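Local structure of purine nucleoside phosphorylase (Thermus thermophilus, 1ODK) at residues A154-F159 against F178-S183; G114-Y119 against A182-L187; R139-L144 against V225-E230. The protein probably catalyses the reversible phosphorolysis of purine nucleosides to the free base and ribose 1-phosphate, as expected of a hexameric member of the phosphorylase superfamily. All blocks are in the same frame, centred on the assembly; numbering follows the deposited sequence.

Interaction 1 (A154-F159 against F178-S183); sequences ASEDAF and FEMEAS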
# COMPACT_ATOMS: atom_id res chain seq x y z
N ALA B 154 17.36 -9.74 6.87
CA ALA B 154 16.41 -8.72 6.44
C ALA B 154 17.25 -7.51 6.07
O ALA B 154 18.09 -7.08 6.87
CB ALA B 154 15.43 -8.38 7.57
N SER B 155 17.05 -6.98 4.87
CA SER B 155 17.77 -5.80 4.41
C SER B 155 16.88 -4.59 4.69
O SER B 155 15.80 -4.46 4.11
CB SER B 155 18.07 -5.90 2.91
OG SER B 155 18.84 -7.05 2.60
N GLU B 156 17.33 -3.71 5.58
CA GLU B 156 16.54 -2.53 5.94
C GLU B 156 17.21 -1.23 5.53
O GLU B 156 18.40 -1.21 5.19
CB GLU B 156 16.30 -2.53 7.44
CG GLU B 156 17.58 -2.48 8.24
CD GLU B 156 17.34 -2.38 9.72
OE1 GLU B 156 18.33 -2.43 10.48
OE2 GLU B 156 16.17 -2.24 10.12
N ASP B 157 16.44 -0.14 5.60
CA ASP B 157 16.92 1.20 5.25
C ASP B 157 17.24 2.06 6.47
O ASP B 157 18.23 2.79 6.47
CB ASP B 157 15.86 1.94 4.43
CG ASP B 157 15.87 1.57 2.96
OD1 ASP B 157 14.91 1.93 2.25
OD2 ASP B 157 16.85 0.93 2.50
N ALA B 158 16.40 1.97 7.50
CA ALA B 158 16.58 2.78 8.71
C ALA B 158 17.20 2.03 9.89
O ALA B 158 16.50 1.52 10.77
CB ALA B 158 15.24 3.39 9.12
N PHE B 159 18.53 2.00 9.90
CA PHE B 159 19.32 1.34 10.94
C PHE B 159 18.82 1.65 12.35
O PHE B 159 18.67 0.76 13.18
CB PHE B 159 20.78 1.81 10.80
CG PHE B 159 21.74 1.11 11.72
CD1 PHE B 159 22.32 -0.10 11.36
CD2 PHE B 159 22.09 1.67 12.95
CE1 PHE B 159 23.23 -0.74 12.21
CE2 PHE B 159 22.99 1.04 13.81
CZ PHE B 159 23.57 -0.17 13.44
N PHE B 178 19.77 -8.58 10.78
CA PHE B 178 19.49 -7.44 9.91
C PHE B 178 20.77 -6.86 9.33
O PHE B 178 21.78 -6.74 10.02
CB PHE B 178 18.77 -6.32 10.67
CG PHE B 178 17.36 -6.63 11.03
CD1 PHE B 178 17.06 -7.58 12.01
CD2 PHE B 178 16.31 -5.99 10.38
CE1 PHE B 178 15.74 -7.88 12.34
CE2 PHE B 178 14.98 -6.28 10.70
CZ PHE B 178 14.70 -7.23 11.69
N GLU B 179 20.73 -6.50 8.05
CA GLU B 179 21.86 -5.86 7.40
C GLU B 179 21.25 -4.85 6.43
O GLU B 179 20.04 -4.60 6.51
CB GLU B 179 22.77 -6.89 6.72
CG GLU B 179 22.08 -7.92 5.87
CD GLU B 179 21.75 -7.40 4.50
OE1 GLU B 179 22.70 -7.11 3.74
OE2 GLU B 179 20.56 -7.28 4.19
N MET B 180 22.02 -4.26 5.53
CA MET B 180 21.44 -3.23 4.67
C MET B 180 21.83 -3.26 3.20
O MET B 180 21.85 -2.21 2.55
CB MET B 180 21.81 -1.85 5.25
CG MET B 180 21.41 -1.65 6.72
SD MET B 180 22.10 -0.13 7.45
CE MET B 180 21.18 1.10 6.53
N GLU B 181 22.13 -4.43 2.65
CA GLU B 181 22.54 -4.47 1.25
C GLU B 181 22.10 -5.68 0.43
O GLU B 181 21.87 -5.57 -0.78
CB GLU B 181 24.08 -4.38 1.18
CG GLU B 181 24.68 -3.06 1.64
CD GLU B 181 24.81 -2.92 3.15
OE1 GLU B 181 25.13 -1.80 3.60
OE2 GLU B 181 24.60 -3.91 3.89
N ALA B 182 21.98 -6.82 1.09
CA ALA B 182 21.64 -8.07 0.42
C ALA B 182 20.46 -8.09 -0.56
O ALA B 182 20.60 -8.58 -1.68
CB ALA B 182 21.45 -9.18 1.46
N SER B 183 19.31 -7.59 -0.15
CA SER B 183 18.14 -7.60 -1.03
C SER B 183 18.41 -7.02 -2.42
O SER B 183 18.07 -7.65 -3.43
CB SER B 183 16.98 -6.85 -0.36
OG SER B 183 17.31 -5.49 -0.20
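The F178 ring carries the methyl of A154 over one face, a CH-pi contact with CB 4.1 Å from the ring centroid, while the carboxylate of E156 approaches it obliquely, the two planes 47° apart. The F159 ring is met obliquely by SD of M180, a Met-aromatic contact. The contact joins the two parallel strands of a beta-alpha-beta unit, 152-156 and 175-179, connected through helix 164-171. E179, paired with S155, bonds to the residues before and after that serine: its N-H reaches A154 O at 2.9 Å, nearly straight at 168°, and its O accepts from E156 N. E156 has CG in the crowded position between N and C (chi1 60°) and then runs extended, crossing F178 at about a right angle; OE2 bonds to T162 and to Q118 of the second subunit. An alanine in place of E156 would remove the carboxylate and would probably weaken the ties to T162 and to that Q118 and thin the packing beside F178. E179 folds back, bent at chi2, so that OE1 takes A182 N through its syn lone pair and E181 N from above the carboxylate plane, with R87 adding a salt bridge. From within strand 152-156, S155 OG accepts from S183 N at the start of helix 182-192 and donates to the syn lone pair of E179 OE2, OG to OE2 a very short 2.4 Å.

Interaction 2 (G114-Y119 against A182-L187); sequences GTTRQY and ASALFL
T116 turns its methyl, not its hydroxyl, to helix 182-192. With chi1 at 59°, OG1 takes the crowded position between N and the carbonyl carbon and bonds to D113, which leaves CG2 beside the backbone N and aimed across the gap. There the methyl lies 3.5 Å from S183 OG and 3.6 Å from the backbone N of A184, and the CA atoms of T116 and A184 come within 5.5 Å, the closest pair of CA atoms. S183 holds its own OG in the same crowded position (chi1 64°), and that hydroxyl also bonds to D113; OD2 of D113 serves both hydroxyls, which is likely to hold both rotamers.

One turn further on, L187 has CG anti to the backbone N, and chi1 and chi2 together bring CD2 to the other helix. That methyl rests 3.8 Å from T116 CA and 3.7 Å from Y119 CB. Y119 keeps CG beside its backbone N, and its hydroxyl ends on E75 of helix 67-79. T115 sets CG2 lightly against A184 CB, while T115 OG1 and T67 OG1 are hydrogen-bonded. Between the two segments themselves the contact is apolar, and the polar tips are satisfied by residues around them.

The axes of the two short segments approach to 8.9 Å at 31°: a buried helix pair, close where T116, S183 and A184 meet, within the alpha/beta fold of the phosphorylase superfamily.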
# COMPACT_ATOMS: atom_id res chain seq x y z
N GLY B 114 13.80 0.46 0.23
CA GLY B 114 13.13 1.15 -0.86
C GLY B 114 13.79 1.02 -2.23
O GLY B 114 13.19 1.34 -3.24
N THR B 115 15.04 0.56 -2.26
CA THR B 115 15.72 0.40 -3.54
C THR B 115 15.11 -0.75 -4.32
O THR B 115 14.79 -0.61 -5.50
CB THR B 115 17.24 0.16 -3.34
OG1 THR B 115 17.81 1.27 -2.65
CG2 THR B 115 17.94 0.01 -4.70
N THR B 116 14.92 -1.90 -3.67
CA THR B 116 14.32 -3.02 -4.39
C THR B 116 12.89 -2.62 -4.75
O THR B 116 12.41 -2.92 -5.85
CB THR B 116 14.28 -4.30 -3.52
OG1 THR B 116 13.54 -4.05 -2.33
CG2 THR B 116 15.70 -4.74 -3.16
N ARG B 117 12.23 -1.92 -3.83
CA ARG B 117 10.86 -1.46 -4.05
C ARG B 117 10.75 -0.60 -5.30
O ARG B 117 9.81 -0.75 -6.09
CB ARG B 117 10.37 -0.66 -2.84
CG ARG B 117 8.91 -0.21 -2.95
CD ARG B 117 8.55 0.72 -1.81
NE ARG B 117 7.23 1.31 -1.99
CZ ARG B 117 6.09 0.64 -1.88
NH1 ARG B 117 6.11 -0.65 -1.58
NH2 ARG B 117 4.93 1.26 -2.07
N GLN B 118 11.70 0.31 -5.49
CA GLN B 118 11.68 1.18 -6.67
C GLN B 118 11.88 0.37 -7.95
O GLN B 118 11.14 0.54 -8.92
CB GLN B 118 12.75 2.27 -6.56
CG GLN B 118 12.55 3.42 -7.54
CD GLN B 118 13.59 4.51 -7.39
OE1 GLN B 118 14.02 4.83 -6.28
NE2 GLN B 118 14.00 5.09 -8.51
N TYR B 119 12.87 -0.52 -7.95
CA TYR B 119 13.14 -1.36 -9.12
C TYR B 119 11.92 -2.23 -9.45
O TYR B 119 11.59 -2.43 -10.62
CB TYR B 119 14.34 -2.28 -8.88
CG TYR B 119 15.70 -1.66 -9.12
CD1 TYR B 119 16.59 -1.46 -8.06
CD2 TYR B 119 16.12 -1.35 -10.41
CE1 TYR B 119 17.88 -0.96 -8.29
CE2 TYR B 119 17.41 -0.86 -10.65
CZ TYR B 119 18.28 -0.67 -9.59
OH TYR B 119 19.56 -0.23 -9.85
N ALA B 182 21.98 -6.82 1.09
CA ALA B 182 21.64 -8.07 0.42
C ALA B 182 20.46 -8.09 -0.56
O ALA B 182 20.60 -8.58 -1.68
CB ALA B 182 21.45 -9.18 1.46
N SER B 183 19.31 -7.59 -0.15
CA SER B 183 18.14 -7.60 -1.03
C SER B 183 18.41 -7.02 -2.42
O SER B 183 18.07 -7.65 -3.43
CB SER B 183 16.98 -6.85 -0.36
OG SER B 183 17.31 -5.49 -0.20
N ALA B 184 19.03 -5.85 -2.48
CA ALA B 184 19.31 -5.21 -3.77
C ALA B 184 20.31 -6.00 -4.62
O ALA B 184 20.16 -6.11 -5.83
CB ALA B 184 19.83 -3.77 -3.55
N LEU B 185 21.34 -6.53 -3.97
CA LEU B 185 22.34 -7.32 -4.68
C LEU B 185 21.66 -8.53 -5.32
O LEU B 185 21.86 -8.82 -6.50
CB LEU B 185 23.42 -7.79 -3.71
CG LEU B 185 24.48 -8.76 -4.25
CD1 LEU B 185 25.34 -8.07 -5.30
CD2 LEU B 185 25.33 -9.25 -3.08
N PHE B 186 20.85 -9.23 -4.53
CA PHE B 186 20.15 -10.42 -5.01
C PHE B 186 19.24 -10.08 -6.19
O PHE B 186 19.24 -10.77 -7.20
CB PHE B 186 19.35 -11.05 -3.87
CG PHE B 186 20.20 -11.70 -2.80
CD1 PHE B 186 19.63 -12.12 -1.60
CD2 PHE B 186 21.57 -11.89 -2.99
CE1 PHE B 186 20.40 -12.72 -0.61
CE2 PHE B 186 22.35 -12.49 -2.01
CZ PHE B 186 21.77 -12.91 -0.81
N LEU B 187 18.46 -9.01 -6.04
CA LEU B 187 17.55 -8.58 -7.10
C LEU B 187 18.33 -8.26 -8.37
O LEU B 187 17.99 -8.74 -9.46
CB LEU B 187 16.77 -7.33 -6.66
CG LEU B 187 15.88 -6.70 -7.74
CD1 LEU B 187 14.82 -7.71 -8.16
CD2 LEU B 187 15.24 -5.42 -7.22

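Interaction 3 (R139-L144 against V225-E230); sequences RRAEAL and VEVALE
Apolar contacts come first, and V227 is their centre. Its CG1, anti to the backbone N, sits against the backbone N of A141 and against R140 CB, at 3.9 Å from the latter, with A141 CB a little further off. CG2, on the other branch, meets L144 CD1 at 3.5 Å, a snug approach, closer than two methyls normally come, the chains lying antiparallel alongside one another. L144 spreads its two methyls over a second partner, E226. That chain runs fully extended from a CG anti to its backbone N, so L144 CD1 lies along CG and CD while CD2 reaches OE1 at 3.6 Å. OE2 of that carboxylate bonds to Y146 and forms a salt bridge with R222.

The second kind of contact is the aliphatic part of a charged chain. R140 bends at chi2 and chi3 (-54° and 96°), folding its methylenes onto E230, where CD comes 3.8 Å from CB of E230.

The polar link between these two is indirect. R140 NH1 and E230 OE2 stand 5.4 Å apart, too far for a salt bridge, and one water spans them: it accepts from NH1 at 2.6 Å and donates to OE2. Each charge has a direct partner elsewhere, R140 NE on E234 and E230 OE1 on K54 and Y53.

The axes of the short segments approach to 9.0 Å at 127°, so helix 131-144 lies steeply across the C-terminal helix 214-233. This is a crossed helix pair on the outer layer of an alpha/beta fold, in which the other side of helix 214-233 covers sheet strands 16-20 and 84-93.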
# COMPACT_ATOMS: atom_id res chain seq x y z
N ARG B 139 28.91 -24.78 1.37
CA ARG B 139 29.89 -25.86 1.36
C ARG B 139 31.24 -25.45 1.95
O ARG B 139 31.86 -26.22 2.69
CB ARG B 139 30.10 -26.37 -0.07
CG ARG B 139 28.99 -27.28 -0.54
CD ARG B 139 29.15 -27.65 -2.00
NE ARG B 139 28.12 -28.59 -2.43
CZ ARG B 139 27.94 -28.97 -3.69
NH1 ARG B 139 28.72 -28.49 -4.65
NH2 ARG B 139 26.98 -29.84 -3.99
N ARG B 140 31.70 -24.25 1.61
CA ARG B 140 32.98 -23.79 2.13
C ARG B 140 32.89 -23.51 3.63
O ARG B 140 33.84 -23.78 4.38
CB ARG B 140 33.44 -22.53 1.38
CG ARG B 140 33.84 -22.76 -0.08
CD ARG B 140 34.90 -23.86 -0.21
NE ARG B 140 34.30 -25.16 -0.51
CZ ARG B 140 34.84 -26.33 -0.20
NH1 ARG B 140 36.01 -26.38 0.44
NH2 ARG B 140 34.22 -27.46 -0.52
N ALA B 141 31.76 -22.96 4.08
CA ALA B 141 31.57 -22.67 5.50
C ALA B 141 31.63 -23.98 6.28
O ALA B 141 32.24 -24.05 7.35
CB ALA B 141 30.23 -21.99 5.72
N GLU B 142 31.00 -25.02 5.75
CA GLU B 142 30.99 -26.33 6.40
C GLU B 142 32.40 -26.90 6.49
O GLU B 142 32.82 -27.39 7.54
CB GLU B 142 30.11 -27.31 5.63
CG GLU B 142 28.64 -27.25 5.98
CD GLU B 142 27.83 -28.27 5.22
OE1 GLU B 142 26.69 -28.57 5.65
OE2 GLU B 142 28.32 -28.77 4.18
N ALA B 143 33.11 -26.85 5.37
CA ALA B 143 34.46 -27.38 5.29
C ALA B 143 35.43 -26.70 6.26
O ALA B 143 36.21 -27.38 6.93
CB ALA B 143 34.97 -27.26 3.86
N LEU B 144 35.40 -25.37 6.32
CA LEU B 144 36.30 -24.64 7.20
C LEU B 144 35.96 -24.84 8.68
O LEU B 144 36.81 -24.63 9.55
CB LEU B 144 36.31 -23.15 6.85
CG LEU B 144 36.97 -22.82 5.50
CD1 LEU B 144 36.82 -21.34 5.19
CD2 LEU B 144 38.45 -23.20 5.56
N VAL B 225 35.58 -13.73 5.08
CA VAL B 225 36.31 -13.43 3.85
C VAL B 225 36.97 -14.69 3.27
O VAL B 225 36.95 -14.91 2.06
CB VAL B 225 37.40 -12.36 4.10
CG1 VAL B 225 38.25 -12.16 2.85
CG2 VAL B 225 36.73 -11.04 4.49
N GLU B 226 37.55 -15.51 4.14
CA GLU B 226 38.19 -16.75 3.69
C GLU B 226 37.14 -17.64 3.02
O GLU B 226 37.39 -18.24 1.97
CB GLU B 226 38.80 -17.49 4.88
CG GLU B 226 39.52 -18.78 4.50
CD GLU B 226 40.10 -19.50 5.70
OE1 GLU B 226 40.81 -20.51 5.50
OE2 GLU B 226 39.84 -19.08 6.85
N VAL B 227 35.96 -17.72 3.63
CA VAL B 227 34.89 -18.54 3.05
C VAL B 227 34.49 -17.99 1.69
O VAL B 227 34.36 -18.75 0.72
CB VAL B 227 33.64 -18.57 3.97
CG1 VAL B 227 32.47 -19.20 3.24
CG2 VAL B 227 33.94 -19.37 5.23
N ALA B 228 34.30 -16.68 1.61
CA ALA B 228 33.90 -16.05 0.36
C ALA B 228 34.94 -16.23 -0.76
O ALA B 228 34.58 -16.54 -1.89
CB ALA B 228 33.63 -14.56 0.58
N LEU B 229 36.21 -16.04 -0.44
CA LEU B 229 37.27 -16.18 -1.44
C LEU B 229 37.29 -17.60 -1.98
O LEU B 229 37.35 -17.83 -3.19
CB LEU B 229 38.63 -15.81 -0.84
CG LEU B 229 38.84 -14.31 -0.60
CD1 LEU B 229 40.06 -14.09 0.27
CD2 LEU B 229 39.00 -13.59 -1.93
N GLU B 230 37.24 -18.57 -1.07
CA GLU B 230 37.24 -19.97 -1.45
C GLU B 230 36.01 -20.29 -2.31
O GLU B 230 36.10 -21.04 -3.29
CB GLU B 230 37.24 -20.85 -0.20
CG GLU B 230 38.55 -20.82 0.55
CD GLU B 230 39.69 -21.39 -0.28
OE1 GLU B 230 40.68 -20.67 -0.51
OE2 GLU B 230 39.58 -22.55 -0.72
O HOH W 1 37.86 -24.57 0.49

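Interactions 1 and 2 are neighbours in the buried core, centres about 10 Å apart, and share A182 and S183 at the start of helix 182-192. They meet directly where D157 OD1 comes 2.7 Å from G114 N, a probable hydrogen bond. Both also touch the second subunit. Interaction 1 is rich in hydrogen bonds, as suits a strand pair and the helix start that follows it; interaction 2 joins its helices by methyl contacts. Interaction 3 lies on the opposite side of the chain's centre, its centre about 23 Å from that of interaction 1. It is only partly buried, and there charged side chains and a water supplement the apolar contacts.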